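Local atomic coordinates of helicase of the snf2/rad54 family (Sulfolobus solfataricus, PDB entry 1Z5Z), a protein that forms the C-terminal half of a SWI2/SNF2 ATPase core that probably couples ATP hydrolysis to movement on or remodelling of double-stranded DNA. Residues P82-G87 against G125-N130; I99-I104 against I188-W193. All blocks are in the same frame, centred on the assembly; numbering follows the deposited sequence.

Contact 1: P82-G87 against G125-N130; sequences PALLKG and GKIIRN
A83 and L84 meet I127 in a small, wholly apolar contact between the short helix 83-86 and the longer helix 122-136, partly buried and centred about 12 Å from the centre of the chain. The backbones stay well apart, with 8.8 Å between the CA atoms of A83 and I127, and the two segments bury 89 Å² between them. What bridges the gap is the far end of I127. With CG1 beside the backbone N and the chain extended beyond it (chi2 168°), this isoleucine carries CD1 outward from helix 122-136 toward the pair on the short helix. One branch of L84 receives it: L84 CD2 lies 4.0 Å from I127 CD1, the two side chains passing each other at a slant. On the same methyl, A83 CB sits at 4.3 Å from I127 CD1, a looser touch from a side chain with no reach of its own. The CG1-CD1 arm of an isoleucine is long enough to cross the gap, and a small alanine beside a leucine lets its end methyl lie against both.

The short helix is held by its own backbone. P82 O accepts from two amides, L85 N at 3.2 Å and K86 N at 2.9 Å, while A83 O takes G87 N at 2.9 Å. G87 then leaves the helix with phi 59°, a conformation glycine adopts easily, and its carbonyl bonds R94. K86 turns to a salt bridge with E40 of helix 39-55, where P82 also packs. Beyond I127, L84 touches Q77 of helix 61-78 and D123 and M124 of helix 122-136, so the 83-86 turn is lodged among three helices, with the loop residue Q90 against I127.

Contact 2: I99-I104 against I188-W193; sequences IRTMEI and IHFDRW
T101 and I188 mark the nearest approach of the two backbones, 8.0 Å between CA atoms, where helix 96-110 lies over strand 186-189. Across this interface I188 points its CD1 methyl, which meets two residues one helical turn apart. I104 comes to it tip to tip, CG2 at 3.8 Å from I188 CD1; both isoleucines offer the apolar methyls that suit a helix packed on a sheet. T101 comes at a slant, its CG2 at 3.9 Å from the same I188 CD1. The other branch of T101 serves a different neighbour: T101 OG1 stands 3.5 Å from F190 CE1, at the ring's edge and near its plane, the two side chains at about a right angle. That hydroxyl is satisfied by its own helix, through a hydrogen bond to K97 O, which lets a threonine sit in a buried, otherwise apolar layer. With CG roughly anti to its backbone N (chi1 -158°), F190 swings the CE1 edge of its flat ring to the T101 hydroxyl.

This is the helix-on-sheet packing of a RecA-like helicase domain, strand 186-189 lying in the parallel sheet between 115-119 and 216-222; L220 of the latter also touches T101 and F190. Beyond the strand the chain enters the DxxWNP sequence of SNF2 ATPases. D191 bonds T119 and Q120, R192 centres an inverse gamma turn and forms a salt bridge with D231, and W193, stacked on F118, folds back so that its NE1 donates to H189 ND1 over 2.9 Å, at 168°.

How the contacts relate
Helix 122-136 joins the two contacts, whose centres lie about 14 Å apart. Consecutive residues divide the work: I127 serves contact 1, whereas I128 packs on the ring of F190 in contact 2, with I128 CD1 3.9 Å from F190 CD1. M124, one turn earlier, touches both L84 and F190. Along the chain the segments alternate, helix 83-86 preceding helix 96-110, so two successive helices are fastened to different parts of the later fold. Contact 2 is wholly buried; its centre lies about 8 Å from the centre of the chain, that of contact 1 about 12 Å. Residues 200-213, soon after contact 2, are not modelled; in relatives this region holds helicase motif VI.

Contact 1: P82-G87 against G125-N130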
ATOM      1  N   PRO A  82      -0.613  -9.834   6.514  1.00 37.98           N
ATOM      2  CA  PRO A  82      -0.932 -11.237   6.276  1.00 37.02           C
ATOM      3  C   PRO A  82      -2.415 -11.605   6.413  1.00 36.96           C
ATOM      4  O   PRO A  82      -2.874 -12.543   5.770  1.00 36.24           O
ATOM      5  CB  PRO A  82      -0.040 -11.971   7.278  1.00 40.20           C
ATOM      6  CG  PRO A  82       0.231 -10.966   8.338  1.00 41.27           C
ATOM      7  CD  PRO A  82       0.433  -9.703   7.544  1.00 37.15           C
ATOM      8  N   ALA A  83      -3.174 -10.869   7.211  1.00 36.66           N
ATOM      9  CA  ALA A  83      -4.606 -11.212   7.379  1.00 40.03           C
ATOM     10  C   ALA A  83      -5.472 -11.045   6.109  1.00 43.06           C
ATOM     11  O   ALA A  83      -6.580 -11.610   6.015  1.00 41.41           O
ATOM     12  CB  ALA A  83      -5.203 -10.394   8.502  1.00 34.52           C
ATOM     13  N   LEU A  84      -4.997 -10.262   5.138  1.00 41.87           N
ATOM     14  CA  LEU A  84      -5.784 -10.074   3.901  1.00 42.48           C
ATOM     15  C   LEU A  84      -5.909 -11.417   3.137  1.00 44.57           C
ATOM     16  O   LEU A  84      -6.823 -11.603   2.351  1.00 44.75           O
ATOM     17  CB  LEU A  84      -5.104  -9.040   2.983  1.00 34.74           C
ATOM     18  CG  LEU A  84      -4.999  -7.607   3.512  1.00 36.56           C
ATOM     19  CD1 LEU A  84      -3.989  -6.816   2.702  1.00 29.43           C
ATOM     20  CD2 LEU A  84      -6.385  -6.945   3.451  1.00 36.93           C
ATOM     21  N   LEU A  85      -4.953 -12.322   3.370  1.00 47.12           N
ATOM     22  CA  LEU A  85      -4.886 -13.628   2.726  1.00 48.02           C
ATOM     23  C   LEU A  85      -5.078 -14.821   3.667  1.00 50.66           C
ATOM     24  O   LEU A  85      -5.522 -15.879   3.240  1.00 51.41           O
ATOM     25  CB  LEU A  85      -3.529 -13.807   2.039  1.00 48.60           C
ATOM     26  CG  LEU A  85      -3.307 -13.109   0.709  1.00 48.19           C
ATOM     27  CD1 LEU A  85      -2.051 -13.654   0.085  1.00 50.25           C
ATOM     28  CD2 LEU A  85      -4.502 -13.372  -0.219  1.00 52.47           C
ATOM     29  N   LYS A  86      -4.707 -14.673   4.932  1.00 53.22           N
ATOM     30  CA  LYS A  86      -4.831 -15.788   5.874  1.00 55.06           C
ATOM     31  C   LYS A  86      -5.814 -15.515   6.979  1.00 54.18           C
ATOM     32  O   LYS A  86      -6.018 -16.341   7.856  1.00 56.04           O
ATOM     33  CB  LYS A  86      -3.483 -16.109   6.520  1.00 56.20           C
ATOM     34  CG  LYS A  86      -2.474 -16.748   5.619  1.00 57.23           C
ATOM     35  CD  LYS A  86      -1.081 -16.631   6.228  1.00 57.82           C
ATOM     36  CE  LYS A  86      -1.019 -17.202   7.628  1.00 55.67           C
ATOM     37  NZ  LYS A  86       0.380 -17.193   8.142  1.00 56.28           N
ATOM     38  N   GLY A  87      -6.431 -14.349   6.947  1.00 55.58           N
ATOM     39  CA  GLY A  87      -7.345 -13.999   8.019  1.00 53.50           C
ATOM     40  C   GLY A  87      -6.566 -14.031   9.320  1.00 54.58           C
ATOM     41  O   GLY A  87      -5.330 -13.857   9.341  1.00 50.67           O
ATOM     42  N   GLY A 125      -7.941  -1.023   4.206  1.00 30.48           N
ATOM     43  CA  GLY A 125      -8.525   0.173   4.786  1.00 28.31           C
ATOM     44  C   GLY A 125      -9.290  -0.151   6.060  1.00 33.66           C
ATOM     45  O   GLY A 125      -9.168   0.585   7.054  1.00 33.08           O
ATOM     46  N   LYS A 126     -10.085  -1.230   6.048  1.00 31.65           N
ATOM     47  CA  LYS A 126     -10.855  -1.612   7.236  1.00 34.05           C
ATOM     48  C   LYS A 126      -9.949  -2.051   8.384  1.00 34.65           C
ATOM     49  O   LYS A 126     -10.200  -1.718   9.546  1.00 35.91           O
ATOM     50  CB  LYS A 126     -11.824  -2.739   6.890  1.00 35.91           C
ATOM     51  CG  LYS A 126     -12.965  -2.292   6.030  1.00 38.59           C
ATOM     52  CD  LYS A 126     -13.754  -3.491   5.537  1.00 42.16           C
ATOM     53  CE  LYS A 126     -15.137  -3.051   5.115  1.00 46.89           C
ATOM     54  NZ  LYS A 126     -15.940  -4.175   4.574  1.00 50.45           N
ATOM     55  N   ILE A 127      -8.901  -2.807   8.072  1.00 33.60           N
ATOM     56  CA  ILE A 127      -7.966  -3.253   9.101  1.00 34.93           C
ATOM     57  C   ILE A 127      -7.315  -2.023   9.774  1.00 34.21           C
ATOM     58  O   ILE A 127      -7.272  -1.903  11.006  1.00 33.65           O
ATOM     59  CB  ILE A 127      -6.879  -4.182   8.485  1.00 35.19           C
ATOM     60  CG1 ILE A 127      -7.474  -5.581   8.248  1.00 35.65           C
ATOM     61  CG2 ILE A 127      -5.644  -4.238   9.395  1.00 32.59           C
ATOM     62  CD1 ILE A 127      -6.600  -6.485   7.397  1.00 34.88           C
ATOM     63  N   ILE A 128      -6.834  -1.097   8.960  1.00 32.39           N
ATOM     64  CA  ILE A 128      -6.208   0.106   9.482  1.00 31.66           C
ATOM     65  C   ILE A 128      -7.168   0.863  10.385  1.00 33.25           C
ATOM     66  O   ILE A 128      -6.816   1.254  11.512  1.00 32.32           O
ATOM     67  CB  ILE A 128      -5.804   1.022   8.348  1.00 29.95           C
ATOM     68  CG1 ILE A 128      -4.639   0.382   7.589  1.00 30.42           C
ATOM     69  CG2 ILE A 128      -5.376   2.363   8.886  1.00 24.19           C
ATOM     70  CD1 ILE A 128      -4.339   1.083   6.265  1.00 29.02           C
ATOM     71  N   ARG A 129      -8.384   1.043   9.882  1.00 31.78           N
ATOM     72  CA  ARG A 129      -9.432   1.762  10.588  1.00 31.08           C
ATOM     73  C   ARG A 129      -9.731   1.049  11.946  1.00 33.87           C
ATOM     74  O   ARG A 129      -9.829   1.698  12.998  1.00 29.65           O
ATOM     75  CB  ARG A 129     -10.667   1.803   9.680  1.00 32.62           C
ATOM     76  CG  ARG A 129     -11.647   2.916   9.966  1.00 36.77           C
ATOM     77  CD  ARG A 129     -12.800   2.472  10.823  1.00 48.28           C
ATOM     78  NE  ARG A 129     -13.830   1.785  10.037  1.00 48.58           N
ATOM     79  CZ  ARG A 129     -13.903   0.470   9.972  1.00 47.54           C
ATOM     80  NH1 ARG A 129     -13.022  -0.234  10.642  1.00 47.16           N
ATOM     81  NH2 ARG A 129     -14.820  -0.138   9.235  1.00 47.12           N
ATOM     82  N   ASN A 130      -9.848  -0.276  11.920  1.00 34.73           N
ATOM     83  CA  ASN A 130     -10.132  -1.061  13.146  1.00 34.69           C
ATOM     84  C   ASN A 130      -9.013  -0.915  14.160  1.00 34.78           C
ATOM     85  O   ASN A 130      -9.243  -0.652  15.323  1.00 37.09           O
ATOM     86  CB  ASN A 130     -10.296  -2.546  12.800  1.00 32.04           C
ATOM     87  CG  ASN A 130     -11.514  -2.807  11.898  1.00 33.53           C
ATOM     88  OD1 ASN A 130     -12.406  -1.995  11.844  1.00 33.96           O
ATOM     89  ND2 ASN A 130     -11.543  -3.945  11.210  1.00 32.76           N
TER

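Contact 2: I99-I104 against I188-W193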
ATOM      1  N   ILE A  99       3.321  -1.641  11.960  1.00 34.16           N
ATOM      2  CA  ILE A  99       4.196  -1.301  13.073  1.00 37.28           C
ATOM      3  C   ILE A  99       4.776   0.101  12.878  1.00 37.06           C
ATOM      4  O   ILE A  99       4.814   0.882  13.825  1.00 34.50           O
ATOM      5  CB  ILE A  99       5.332  -2.342  13.206  1.00 38.60           C
ATOM      6  CG1 ILE A  99       4.777  -3.630  13.802  1.00 38.20           C
ATOM      7  CG2 ILE A  99       6.491  -1.783  14.072  1.00 43.19           C
ATOM      8  CD1 ILE A  99       5.643  -4.868  13.496  1.00 39.80           C
ATOM      9  N   ARG A 100       5.227   0.427  11.668  1.00 34.48           N
ATOM     10  CA  ARG A 100       5.768   1.758  11.458  1.00 36.18           C
ATOM     11  C   ARG A 100       4.647   2.789  11.467  1.00 35.47           C
ATOM     12  O   ARG A 100       4.858   3.927  11.890  1.00 33.94           O
ATOM     13  CB  ARG A 100       6.532   1.862  10.125  1.00 38.95           C
ATOM     14  CG  ARG A 100       7.833   1.108  10.106  1.00 47.76           C
ATOM     15  CD  ARG A 100       8.884   1.816  10.949  1.00 53.91           C
ATOM     16  NE  ARG A 100       9.989   2.273  10.114  1.00 59.25           N
ATOM     17  CZ  ARG A 100      10.305   3.551   9.922  1.00 60.69           C
ATOM     18  NH1 ARG A 100      11.329   3.859   9.126  1.00 58.86           N
ATOM     19  NH2 ARG A 100       9.603   4.515  10.527  1.00 57.82           N
ATOM     20  N   THR A 101       3.458   2.407  11.008  1.00 33.40           N
ATOM     21  CA  THR A 101       2.355   3.356  10.982  1.00 33.13           C
ATOM     22  C   THR A 101       1.979   3.872  12.382  1.00 31.93           C
ATOM     23  O   THR A 101       1.739   5.069  12.562  1.00 33.00           O
ATOM     24  CB  THR A 101       1.122   2.732  10.274  1.00 31.75           C
ATOM     25  OG1 THR A 101       1.467   2.459   8.898  1.00 29.70           O
ATOM     26  CG2 THR A 101      -0.094   3.703  10.338  1.00 26.16           C
ATOM     27  N   MET A 102       1.894   2.982  13.363  1.00 31.93           N
ATOM     28  CA  MET A 102       1.574   3.418  14.719  1.00 33.64           C
ATOM     29  C   MET A 102       2.717   4.335  15.231  1.00 36.04           C
ATOM     30  O   MET A 102       2.454   5.262  15.982  1.00 37.07           O
ATOM     31  CB  MET A 102       1.386   2.225  15.654  1.00 31.56           C
ATOM     32  CG  MET A 102       0.221   1.260  15.252  1.00 31.96           C
ATOM     33  SD  MET A 102      -1.294   2.049  14.699  1.00 41.29           S
ATOM     34  CE  MET A 102      -1.873   2.812  16.285  1.00 39.52           C
ATOM     35  N   GLU A 103       3.959   4.094  14.813  1.00 36.08           N
ATOM     36  CA  GLU A 103       5.062   4.950  15.251  1.00 40.34           C
ATOM     37  C   GLU A 103       4.886   6.321  14.661  1.00 40.26           C
ATOM     38  O   GLU A 103       5.100   7.323  15.350  1.00 40.20           O
ATOM     39  CB  GLU A 103       6.434   4.417  14.828  1.00 39.14           C
ATOM     40  CG  GLU A 103       6.673   2.974  15.245  1.00 47.05           C
ATOM     41  CD  GLU A 103       8.043   2.439  14.834  1.00 46.71           C
ATOM     42  OE1 GLU A 103       8.618   2.901  13.827  1.00 48.89           O
ATOM     43  OE2 GLU A 103       8.530   1.532  15.532  1.00 52.67           O
ATOM     44  N   ILE A 104       4.485   6.385  13.391  1.00 34.79           N
ATOM     45  CA  ILE A 104       4.305   7.683  12.749  1.00 34.35           C
ATOM     46  C   ILE A 104       3.132   8.409  13.385  1.00 35.66           C
ATOM     47  O   ILE A 104       3.174   9.613  13.651  1.00 36.24           O
ATOM     48  CB  ILE A 104       4.030   7.539  11.235  1.00 33.40           C
ATOM     49  CG1 ILE A 104       5.298   7.066  10.501  1.00 36.69           C
ATOM     50  CG2 ILE A 104       3.511   8.848  10.705  1.00 33.33           C
ATOM     51  CD1 ILE A 104       5.038   6.493   9.059  1.00 36.55           C
ATOM     52  N   ILE A 188      -0.122   9.428   4.947  1.00 29.38           N
ATOM     53  CA  ILE A 188       0.614   8.165   4.869  1.00 27.40           C
ATOM     54  C   ILE A 188       0.088   7.370   3.657  1.00 27.66           C
ATOM     55  O   ILE A 188      -1.123   7.017   3.598  1.00 25.43           O
ATOM     56  CB  ILE A 188       0.376   7.285   6.113  1.00 26.12           C
ATOM     57  CG1 ILE A 188       0.973   7.966   7.352  1.00 27.13           C
ATOM     58  CG2 ILE A 188       1.003   5.881   5.922  1.00 25.08           C
ATOM     59  CD1 ILE A 188       0.722   7.187   8.667  1.00 26.84           C
ATOM     60  N   HIS A 189       0.956   7.112   2.682  1.00 26.41           N
ATOM     61  CA  HIS A 189       0.559   6.297   1.538  1.00 26.84           C
ATOM     62  C   HIS A 189       0.976   4.871   1.919  1.00 25.79           C
ATOM     63  O   HIS A 189       2.130   4.485   1.821  1.00 28.44           O
ATOM     64  CB  HIS A 189       1.203   6.830   0.265  1.00 31.26           C
ATOM     65  CG  HIS A 189       0.674   8.180  -0.125  1.00 30.25           C
ATOM     66  ND1 HIS A 189      -0.650   8.391  -0.455  1.00 29.92           N
ATOM     67  CD2 HIS A 189       1.268   9.397  -0.153  1.00 30.98           C
ATOM     68  CE1 HIS A 189      -0.846   9.681  -0.669  1.00 29.95           C
ATOM     69  NE2 HIS A 189       0.303  10.312  -0.493  1.00 31.80           N
ATOM     70  N   PHE A 190       0.009   4.109   2.418  1.00 27.59           N
ATOM     71  CA  PHE A 190       0.258   2.751   2.916  1.00 27.70           C
ATOM     72  C   PHE A 190       0.808   1.793   1.879  1.00 29.10           C
ATOM     73  O   PHE A 190       1.612   0.908   2.192  1.00 27.96           O
ATOM     74  CB  PHE A 190      -1.024   2.202   3.511  1.00 25.78           C
ATOM     75  CG  PHE A 190      -0.806   1.089   4.478  1.00 26.62           C
ATOM     76  CD1 PHE A 190      -0.513   1.374   5.817  1.00 27.81           C
ATOM     77  CD2 PHE A 190      -0.883  -0.229   4.075  1.00 22.63           C
ATOM     78  CE1 PHE A 190      -0.314   0.363   6.741  1.00 27.59           C
ATOM     79  CE2 PHE A 190      -0.676  -1.274   4.995  1.00 29.03           C
ATOM     80  CZ  PHE A 190      -0.396  -0.983   6.332  1.00 27.30           C
ATOM     81  N   ASP A 191       0.357   1.949   0.633  1.00 27.20           N
ATOM     82  CA  ASP A 191       0.864   1.122  -0.463  1.00 27.54           C
ATOM     83  C   ASP A 191       0.717   1.969  -1.732  1.00 28.59           C
ATOM     84  O   ASP A 191       0.098   3.041  -1.694  1.00 27.85           O
ATOM     85  CB  ASP A 191       0.116  -0.227  -0.566  1.00 28.85           C
ATOM     86  CG  ASP A 191      -1.375  -0.064  -0.549  1.00 27.52           C
ATOM     87  OD1 ASP A 191      -2.036  -0.698   0.303  1.00 29.37           O
ATOM     88  OD2 ASP A 191      -1.893   0.706  -1.395  1.00 31.93           O
ATOM     89  N   ARG A 192       1.298   1.497  -2.826  1.00 29.81           N
ATOM     90  CA  ARG A 192       1.310   2.239  -4.073  1.00 33.19           C
ATOM     91  C   ARG A 192      -0.014   2.234  -4.799  1.00 31.06           C
ATOM     92  O   ARG A 192      -0.176   1.506  -5.749  1.00 31.87           O
ATOM     93  CB  ARG A 192       2.420   1.692  -4.989  1.00 37.09           C
ATOM     94  CG  ARG A 192       3.047   2.814  -5.840  1.00 46.91           C
ATOM     95  CD  ARG A 192       4.111   2.356  -6.814  1.00 53.36           C
ATOM     96  NE  ARG A 192       4.941   3.504  -7.184  1.00 59.66           N
ATOM     97  CZ  ARG A 192       6.056   3.875  -6.547  1.00 62.93           C
ATOM     98  NH1 ARG A 192       6.720   4.939  -6.966  1.00 66.51           N
ATOM     99  NH2 ARG A 192       6.531   3.177  -5.516  1.00 60.81           N
ATOM    100  N   TRP A 193      -0.960   3.055  -4.345  1.00 30.83           N
ATOM    101  CA  TRP A 193      -2.313   3.106  -4.938  1.00 31.20           C
ATOM    102  C   TRP A 193      -2.441   4.091  -6.101  1.00 35.15           C
ATOM    103  O   TRP A 193      -3.381   4.027  -6.905  1.00 31.32           O
ATOM    104  CB  TRP A 193      -3.317   3.565  -3.882  1.00 31.12           C
ATOM    105  CG  TRP A 193      -3.041   4.979  -3.364  1.00 32.56           C
ATOM    106  CD1 TRP A 193      -2.231   5.326  -2.325  1.00 29.54           C
ATOM    107  CD2 TRP A 193      -3.560   6.214  -3.895  1.00 35.39           C
ATOM    108  NE1 TRP A 193      -2.203   6.683  -2.175  1.00 28.95           N
ATOM    109  CE2 TRP A 193      -3.008   7.260  -3.124  1.00 33.23           C
ATOM    110  CE3 TRP A 193      -4.436   6.536  -4.958  1.00 36.44           C
ATOM    111  CZ2 TRP A 193      -3.304   8.617  -3.363  1.00 28.22           C
ATOM    112  CZ3 TRP A 193      -4.729   7.888  -5.204  1.00 34.70           C
ATOM    113  CH2 TRP A 193      -4.163   8.910  -4.411  1.00 32.78           C
TER